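Local coordinates for protein carbohydrate kinase (Agrobacterium tumefaciens, PDB 2NWH) that probably phosphorylates a sugar or related small molecule with ATP, as other carbohydrate kinases of the pfkB (ribokinase-like) family do, at residues 83-88 with 116-121. Sequence-based numbering, arbitrary orientation.
Sequences TPFTFL and KLFTPR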
loop_
_atom_site.group_PDB
_atom_site.type_symbol
_atom_site.label_atom_id
_atom_site.label_comp_id
_atom_site.label_asym_id
_atom_site.label_seq_id
_atom_site.Cartn_x
_atom_site.Cartn_y
_atom_site.Cartn_z
ATOM N N THR A 83 -5.796 8.796 -13.341
ATOM C CA THR A 83 -5.131 9.515 -14.459
ATOM C C THR A 83 -3.855 8.742 -14.807
ATOM O O THR A 83 -2.800 9.034 -14.303
ATOM C CB THR A 83 -4.839 11.025 -14.117
ATOM O OG1 THR A 83 -4.004 11.128 -12.964
ATOM C CG2 THR A 83 -6.124 11.816 -13.836
ATOM N N PRO A 84 -3.963 7.714 -15.660
ATOM C CA PRO A 84 -2.860 6.777 -15.878
ATOM C C PRO A 84 -1.746 7.346 -16.740
ATOM O O PRO A 84 -1.972 8.249 -17.595
ATOM C CB PRO A 84 -3.545 5.596 -16.586
ATOM C CG PRO A 84 -4.663 6.271 -17.373
ATOM C CD PRO A 84 -5.167 7.357 -16.449
ATOM N N PHE A 85 -0.536 6.825 -16.526
ATOM C CA PHE A 85 0.598 7.091 -17.438
ATOM C C PHE A 85 0.515 6.037 -18.547
ATOM O O PHE A 85 1.144 4.985 -18.485
ATOM C CB PHE A 85 1.956 7.063 -16.698
ATOM C CG PHE A 85 2.997 8.034 -17.274
ATOM C CD1 PHE A 85 3.720 8.876 -16.429
ATOM C CD2 PHE A 85 3.221 8.108 -18.655
ATOM C CE1 PHE A 85 4.670 9.800 -16.928
ATOM C CE2 PHE A 85 4.185 8.995 -19.179
ATOM C CZ PHE A 85 4.904 9.861 -18.319
ATOM N N THR A 86 -0.302 6.316 -19.559
ATOM C CA THR A 86 -0.692 5.310 -20.594
ATOM C C THR A 86 0.347 5.139 -21.678
ATOM O O THR A 86 0.837 6.155 -22.251
ATOM C CB THR A 86 -2.036 5.727 -21.278
ATOM O OG1 THR A 86 -3.041 5.833 -20.261
ATOM C CG2 THR A 86 -2.506 4.716 -22.326
ATOM N N PHE A 87 0.686 3.870 -21.970
ATOM C CA PHE A 87 1.560 3.509 -23.102
ATOM C C PHE A 87 0.793 2.577 -24.003
ATOM O O PHE A 87 0.656 1.388 -23.717
ATOM C CB PHE A 87 2.870 2.865 -22.644
ATOM C CG PHE A 87 3.641 3.746 -21.740
ATOM C CD1 PHE A 87 4.466 4.743 -22.269
ATOM C CD2 PHE A 87 3.499 3.622 -20.358
ATOM C CE1 PHE A 87 5.183 5.629 -21.425
ATOM C CE2 PHE A 87 4.234 4.487 -19.480
ATOM C CZ PHE A 87 5.051 5.492 -20.032
ATOM N N LEU A 88 0.219 3.165 -25.049
ATOM C CA LEU A 88 -0.838 2.502 -25.814
ATOM C C LEU A 88 -0.375 1.214 -26.480
ATOM O O LEU A 88 -1.166 0.239 -26.588
ATOM C CB LEU A 88 -1.425 3.473 -26.847
ATOM C CG LEU A 88 -2.373 4.517 -26.240
ATOM C CD1 LEU A 88 -2.840 5.456 -27.398
ATOM C CD2 LEU A 88 -3.600 3.831 -25.562
ATOM N N LYS A 116 9.039 0.064 -15.163
ATOM C CA LYS A 116 10.376 0.564 -15.552
ATOM C C LYS A 116 10.298 1.764 -16.478
ATOM O O LYS A 116 11.279 2.494 -16.583
ATOM C CB LYS A 116 11.214 -0.525 -16.245
ATOM C CG LYS A 116 11.298 -1.807 -15.408
ATOM C CD LYS A 116 12.231 -2.816 -16.024
ATOM C CE LYS A 116 12.593 -3.836 -14.984
ATOM N NZ LYS A 116 11.537 -4.868 -14.948
ATOM N N LEU A 117 9.146 1.973 -17.126
ATOM C CA LEU A 117 8.961 3.147 -18.003
ATOM C C LEU A 117 8.707 4.426 -17.230
ATOM O O LEU A 117 8.806 5.527 -17.794
ATOM C CB LEU A 117 7.810 2.928 -18.985
ATOM C CG LEU A 117 7.994 1.797 -20.014
ATOM C CD1 LEU A 117 6.829 1.815 -21.013
ATOM C CD2 LEU A 117 9.318 1.816 -20.740
ATOM N N PHE A 118 8.390 4.301 -15.946
ATOM C CA PHE A 118 8.149 5.492 -15.143
ATOM C C PHE A 118 9.509 6.004 -14.633
ATOM O O PHE A 118 9.903 5.776 -13.497
ATOM C CB PHE A 118 7.161 5.196 -13.996
ATOM C CG PHE A 118 6.414 6.427 -13.501
ATOM C CD1 PHE A 118 5.234 6.280 -12.756
ATOM C CD2 PHE A 118 6.843 7.726 -13.865
ATOM C CE1 PHE A 118 4.540 7.404 -12.277
ATOM C CE2 PHE A 118 6.157 8.858 -13.408
ATOM C CZ PHE A 118 5.008 8.696 -12.618
ATOM N N THR A 119 10.226 6.681 -15.513
ATOM C CA THR A 119 11.607 7.085 -15.250
ATOM C C THR A 119 11.639 8.488 -14.617
ATOM O O THR A 119 10.606 9.184 -14.575
ATOM C CB THR A 119 12.378 7.185 -16.552
ATOM O OG1 THR A 119 11.703 8.152 -17.344
ATOM C CG2 THR A 119 12.428 5.788 -17.268
ATOM N N PRO A 120 12.803 8.892 -14.050
ATOM C CA PRO A 120 12.840 10.273 -13.499
ATOM C C PRO A 120 12.483 11.335 -14.522
ATOM O O PRO A 120 11.790 12.295 -14.199
ATOM C CB PRO A 120 14.280 10.417 -13.025
ATOM C CG PRO A 120 14.662 9.025 -12.639
ATOM C CD PRO A 120 14.078 8.188 -13.798
ATOM N N ARG A 121 12.932 11.140 -15.758
ATOM C CA ARG A 121 12.607 12.056 -16.850
ATOM C C ARG A 121 11.110 12.221 -16.997
ATOM O O ARG A 121 10.607 13.336 -17.102
ATOM C CB ARG A 121 13.225 11.484 -18.121
ATOM C CG ARG A 121 12.922 12.190 -19.388
ATOM C CD ARG A 121 13.985 11.784 -20.413
ATOM N NE ARG A 121 13.993 12.767 -21.477
ATOM C CZ ARG A 121 14.949 12.917 -22.382
ATOM N NH1 ARG A 121 14.823 13.867 -23.293
ATOM N NH2 ARG A 121 16.018 12.138 -22.375
#
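Two side-chain settings make this contact: F118 holds CG anti to its backbone N (chi1 -155°), which turns the ring toward F85, while L117 sets CG anti to its own carbonyl carbon and extends CD1 anti to CA, which brings that methyl over F87. The result is two apolar pairs side by side. In the first, F85 presents an edge to the face of F118. The ring planes meet at 63° with centroids 5.2 Å apart, a T-shaped arrangement with some tilt. F85 CD1 lies 3.9 Å from F118 CE2, above the F118 plane but shifted toward its rim, and F85 CE1 approaches that same carbon. In the second pair L117 CD1 sits almost squarely over the middle of the F87 ring, 3.8 Å from the centroid and only 9° off the normal, which is good CH-pi geometry. L117 CB reaches the far end of the same ring, 3.9 Å from F87 CZ, so the leucine lies along the face as the two side chains run past one another in opposite directions. F85 and F87, two apart on their strand, both point toward 116-121, whereas L117 and F118 are consecutive and each meets a different ring; F118 is the centre of an inverse gamma turn. T119 then N-caps the next helix through its OG1 to R122 N. Strand 81-87 is an outermost strand of the large mixed sheet of the ribokinase-like fold, and it hydrogen-bonds to strand 55-63, whose I59 and P61 also touch F118. R122 of helix 120-123 packs on both F85 and F87, and L123 on F118, so the contact joins the edge of the sheet to the loop leading into that helix.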